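PDB 4CCL: 50S ribosomal protein L16 arginine hydroxylase from Escherichia coli, which catalyses the iron- and 2-oxoglutarate-dependent hydroxylation of an arginine of ribosomal protein uL16, working as a homodimeric growth-regulating oxygenase. Local coordinates for residues B[323-335]-B[346-359]. Numbering follows the deposited sequence.
Sequences EKIDSPHRPALDA and NFGDALEDPSFLAM. With SO4 (sulfate ion), chain O.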
# COMPACT_ATOMS: atom_id res chain seq x y z
N GLU B 323 -14.10 3.52 13.74
CA GLU B 323 -13.59 3.46 15.11
C GLU B 323 -14.03 2.20 15.85
O GLU B 323 -15.21 1.85 15.86
CB GLU B 323 -14.02 4.70 15.89
CG GLU B 323 -13.51 6.00 15.30
CD GLU B 323 -14.42 7.17 15.61
OE1 GLU B 323 -15.32 7.02 16.46
OE2 GLU B 323 -14.23 8.25 15.00
N LYS B 324 -13.06 1.53 16.46
CA LYS B 324 -13.33 0.32 17.22
C LYS B 324 -13.90 0.66 18.59
O LYS B 324 -13.30 1.41 19.36
CB LYS B 324 -12.05 -0.49 17.39
CG LYS B 324 -12.20 -1.73 18.26
CD LYS B 324 -10.84 -2.36 18.52
CE LYS B 324 -10.89 -3.37 19.66
NZ LYS B 324 -9.53 -3.67 20.20
N ILE B 325 -15.08 0.12 18.88
CA ILE B 325 -15.65 0.16 20.21
C ILE B 325 -15.57 -1.22 20.87
O ILE B 325 -16.00 -2.25 20.30
CB ILE B 325 -17.08 0.72 20.21
CG1 ILE B 325 -17.89 0.13 19.07
CG2 ILE B 325 -17.05 2.24 20.07
CD1 ILE B 325 -19.17 0.88 18.77
N ASP B 326 -14.98 -1.22 22.07
CA ASP B 326 -14.65 -2.41 22.83
C ASP B 326 -15.19 -2.25 24.25
O ASP B 326 -14.73 -1.39 24.99
CB ASP B 326 -13.13 -2.55 22.91
CG ASP B 326 -12.65 -3.93 22.52
OD1 ASP B 326 -13.31 -4.58 21.68
OD2 ASP B 326 -11.60 -4.36 23.05
N SER B 327 -16.16 -3.09 24.62
CA SER B 327 -16.74 -3.02 25.96
C SER B 327 -17.03 -4.41 26.52
O SER B 327 -17.40 -5.32 25.78
CB SER B 327 -18.02 -2.17 25.94
OG SER B 327 -18.56 -2.03 27.24
N PRO B 328 -16.88 -4.57 27.84
CA PRO B 328 -17.23 -5.81 28.54
C PRO B 328 -18.72 -6.15 28.46
O PRO B 328 -19.09 -7.29 28.73
CB PRO B 328 -16.82 -5.54 29.99
CG PRO B 328 -16.70 -4.06 30.10
CD PRO B 328 -16.23 -3.61 28.75
N HIS B 329 -19.56 -5.19 28.08
CA HIS B 329 -20.99 -5.43 28.09
C HIS B 329 -21.43 -5.77 26.68
O HIS B 329 -21.47 -4.91 25.80
CB HIS B 329 -21.74 -4.18 28.58
CG HIS B 329 -21.11 -3.51 29.76
ND1 HIS B 329 -21.67 -3.53 31.02
CD2 HIS B 329 -19.96 -2.79 29.88
CE1 HIS B 329 -20.90 -2.86 31.86
NE2 HIS B 329 -19.86 -2.40 31.19
N ARG B 330 -21.73 -7.04 26.48
CA ARG B 330 -22.20 -7.56 25.19
C ARG B 330 -23.62 -7.16 24.74
O ARG B 330 -23.80 -6.77 23.59
CB ARG B 330 -21.99 -9.08 25.10
CG ARG B 330 -22.10 -9.61 23.68
CD ARG B 330 -21.80 -11.10 23.62
NE ARG B 330 -22.36 -11.70 22.41
CZ ARG B 330 -21.72 -11.75 21.24
NH1 ARG B 330 -20.50 -11.25 21.12
NH2 ARG B 330 -22.31 -12.31 20.19
N PRO B 331 -24.63 -7.29 25.63
CA PRO B 331 -25.99 -6.92 25.21
C PRO B 331 -26.08 -5.48 24.69
O PRO B 331 -26.80 -5.21 23.73
CB PRO B 331 -26.80 -7.05 26.51
CG PRO B 331 -26.08 -8.08 27.28
CD PRO B 331 -24.62 -7.86 26.99
N ALA B 332 -25.34 -4.58 25.33
CA ALA B 332 -25.32 -3.18 24.95
C ALA B 332 -24.72 -2.99 23.56
O ALA B 332 -25.29 -2.28 22.72
CB ALA B 332 -24.55 -2.38 25.97
N LEU B 333 -23.58 -3.62 23.32
CA LEU B 333 -22.91 -3.52 22.03
C LEU B 333 -23.77 -4.10 20.92
O LEU B 333 -23.85 -3.54 19.83
CB LEU B 333 -21.55 -4.23 22.06
CG LEU B 333 -20.46 -3.65 22.97
CD1 LEU B 333 -19.09 -4.14 22.52
CD2 LEU B 333 -20.51 -2.14 23.01
N ASP B 334 -24.41 -5.23 21.21
CA ASP B 334 -25.33 -5.86 20.27
C ASP B 334 -26.50 -4.93 19.96
O ASP B 334 -26.97 -4.85 18.82
CB ASP B 334 -25.85 -7.18 20.82
CG ASP B 334 -24.86 -8.31 20.65
OD1 ASP B 334 -24.22 -8.39 19.58
OD2 ASP B 334 -24.71 -9.13 21.58
N ALA B 335 -26.96 -4.23 20.99
CA ALA B 335 -28.03 -3.25 20.84
C ALA B 335 -27.58 -2.11 19.92
O ALA B 335 -28.35 -1.61 19.10
CB ALA B 335 -28.45 -2.71 22.19
N ASN B 346 -32.49 -1.52 26.28
CA ASN B 346 -31.52 -2.16 25.41
C ASN B 346 -30.11 -2.11 25.98
O ASN B 346 -29.27 -2.96 25.67
CB ASN B 346 -31.55 -1.50 24.03
CG ASN B 346 -32.97 -1.30 23.51
OD1 ASN B 346 -33.33 -0.22 23.06
ND2 ASN B 346 -33.78 -2.35 23.59
N PHE B 347 -29.85 -1.11 26.81
CA PHE B 347 -28.54 -0.97 27.46
C PHE B 347 -28.39 -1.89 28.67
O PHE B 347 -27.30 -2.39 28.95
CB PHE B 347 -28.28 0.48 27.84
CG PHE B 347 -28.06 1.39 26.66
CD1 PHE B 347 -26.93 1.27 25.88
CD2 PHE B 347 -29.01 2.34 26.32
CE1 PHE B 347 -26.73 2.09 24.78
CE2 PHE B 347 -28.82 3.17 25.23
CZ PHE B 347 -27.68 3.04 24.46
N GLY B 348 -29.48 -2.11 29.39
CA GLY B 348 -29.45 -2.95 30.58
C GLY B 348 -28.64 -2.33 31.70
O GLY B 348 -28.89 -1.20 32.09
N ASP B 349 -27.68 -3.09 32.22
CA ASP B 349 -26.87 -2.64 33.35
C ASP B 349 -25.64 -1.84 32.91
O ASP B 349 -24.88 -1.35 33.75
CB ASP B 349 -26.43 -3.84 34.19
CG ASP B 349 -27.59 -4.51 34.90
OD1 ASP B 349 -28.57 -3.81 35.24
OD2 ASP B 349 -27.52 -5.74 35.12
N ALA B 350 -25.45 -1.70 31.60
CA ALA B 350 -24.26 -1.06 31.06
C ALA B 350 -24.10 0.41 31.46
O ALA B 350 -22.98 0.88 31.68
CB ALA B 350 -24.23 -1.20 29.54
N LEU B 351 -25.21 1.13 31.56
CA LEU B 351 -25.19 2.55 31.91
C LEU B 351 -24.61 2.81 33.30
O LEU B 351 -24.10 3.90 33.56
CB LEU B 351 -26.59 3.16 31.79
CG LEU B 351 -27.25 3.23 30.41
CD1 LEU B 351 -28.65 3.80 30.55
CD2 LEU B 351 -26.42 4.05 29.44
N GLU B 352 -24.70 1.82 34.17
CA GLU B 352 -24.18 1.95 35.53
C GLU B 352 -22.66 2.04 35.54
O GLU B 352 -22.07 2.71 36.38
CB GLU B 352 -24.65 0.77 36.41
CG GLU B 352 -26.12 0.40 36.23
CD GLU B 352 -27.07 1.57 36.43
OE1 GLU B 352 -26.80 2.42 37.32
OE2 GLU B 352 -28.10 1.64 35.72
N ASP B 353 -22.03 1.35 34.58
CA ASP B 353 -20.58 1.39 34.42
C ASP B 353 -20.17 2.73 33.83
O ASP B 353 -20.55 3.05 32.70
CB ASP B 353 -20.13 0.24 33.50
CG ASP B 353 -18.61 0.12 33.39
OD1 ASP B 353 -17.89 1.00 33.88
OD2 ASP B 353 -18.15 -0.88 32.81
N PRO B 354 -19.39 3.51 34.59
CA PRO B 354 -18.93 4.84 34.16
C PRO B 354 -18.08 4.78 32.89
O PRO B 354 -18.05 5.75 32.14
CB PRO B 354 -18.10 5.32 35.35
CG PRO B 354 -18.62 4.55 36.51
CD PRO B 354 -18.96 3.21 35.96
N SER B 355 -17.40 3.67 32.66
CA SER B 355 -16.59 3.51 31.45
C SER B 355 -17.47 3.41 30.21
O SER B 355 -17.25 4.12 29.23
CB SER B 355 -15.69 2.28 31.56
OG SER B 355 -14.58 2.53 32.41
N PHE B 356 -18.47 2.53 30.26
CA PHE B 356 -19.42 2.40 29.17
C PHE B 356 -20.15 3.71 28.92
O PHE B 356 -20.33 4.11 27.78
CB PHE B 356 -20.44 1.29 29.44
CG PHE B 356 -21.44 1.11 28.33
CD1 PHE B 356 -21.16 0.29 27.25
CD2 PHE B 356 -22.66 1.77 28.36
CE1 PHE B 356 -22.08 0.12 26.23
CE2 PHE B 356 -23.58 1.61 27.34
CZ PHE B 356 -23.29 0.79 26.27
N LEU B 357 -20.57 4.35 30.00
CA LEU B 357 -21.27 5.62 29.91
C LEU B 357 -20.38 6.66 29.24
O LEU B 357 -20.84 7.47 28.43
CB LEU B 357 -21.70 6.10 31.30
CG LEU B 357 -22.59 7.34 31.35
CD1 LEU B 357 -23.84 7.11 30.51
CD2 LEU B 357 -22.96 7.68 32.78
N ALA B 358 -19.09 6.62 29.57
CA ALA B 358 -18.11 7.51 28.97
C ALA B 358 -17.98 7.27 27.47
O ALA B 358 -18.05 8.21 26.68
CB ALA B 358 -16.76 7.35 29.65
N MSE B 359 -17.80 6.01 27.09
CA MSE B 359 -17.72 5.64 25.67
C MSE B 359 -18.95 6.11 24.90
O MSE B 359 -18.82 6.77 23.87
CB MSE B 359 -17.61 4.12 25.51
CG MSE B 359 -17.97 3.65 24.11
SE MSE B 359 -18.02 1.71 23.94
CE MSE B 359 -16.21 1.33 24.52
S SO4 O . -20.62 -13.05 16.62
O1 SO4 O . -21.29 -12.17 17.57
O2 SO4 O . -19.18 -12.92 16.78
O3 SO4 O . -21.02 -14.43 16.87
O4 SO4 O . -21.01 -12.67 15.26
O HOH W 1 -25.27 -4.51 28.33
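H329 and D353 make the one direct hydrogen bond between 323-335 and 346-359: H329 NE2 donates to D353 OD2 over 2.8 Å, with an N-H...O angle of 159°. The acceptor lies almost in the imidazole plane and offers its anti lone pair, while ring and carboxylate planes are turned 52° apart. In D353, CG anti to the backbone N (chi1 -174°) places the carboxylate between H329 and the start of helix 354-365; OD2 takes the histidine and OD1 accepts from S355 N, 3.0 Å away and above the carboxylate plane. D353 thereby N-caps that helix, and H329 itself stands at the N-cap position of helix 330-338. A water adds a second polar link, donating to F347 O and weakly accepting from A332 N.

Apolar contacts fill the region between the segments. A332 CB crosses to F356, 3.4 Å from its CZ, and meets A350 CB at 3.8 Å; A350 CB, from the same segment as F356, backs one face of that ring. L333 CD2 reaches the ring edge, 4.2 Å from F356 CE1, where S327 OG also approaches. Further along, selenomethionine M359 crosses I325 at about a right angle, its SE 4.0 Å from I325 CB, so helix 354-365 also touches strand 323-325. A335 CB meets N346 CB at 3.8 Å at the far end.

Were H329 an alanine, D353 OD2 would probably lose its donor from the other segment and A350 would be less covered. Both segments belong to the ROXA-like winged-helix region, away from the catalytic iron site; a manganese ion lies about 4 Å from the H329 side chain. The chemistry implies a greasy junction round F356, latched by a histidine bond to a carboxylate whose other oxygen caps helix 354-365, so that the helix start probably helps stabilise its negative charge.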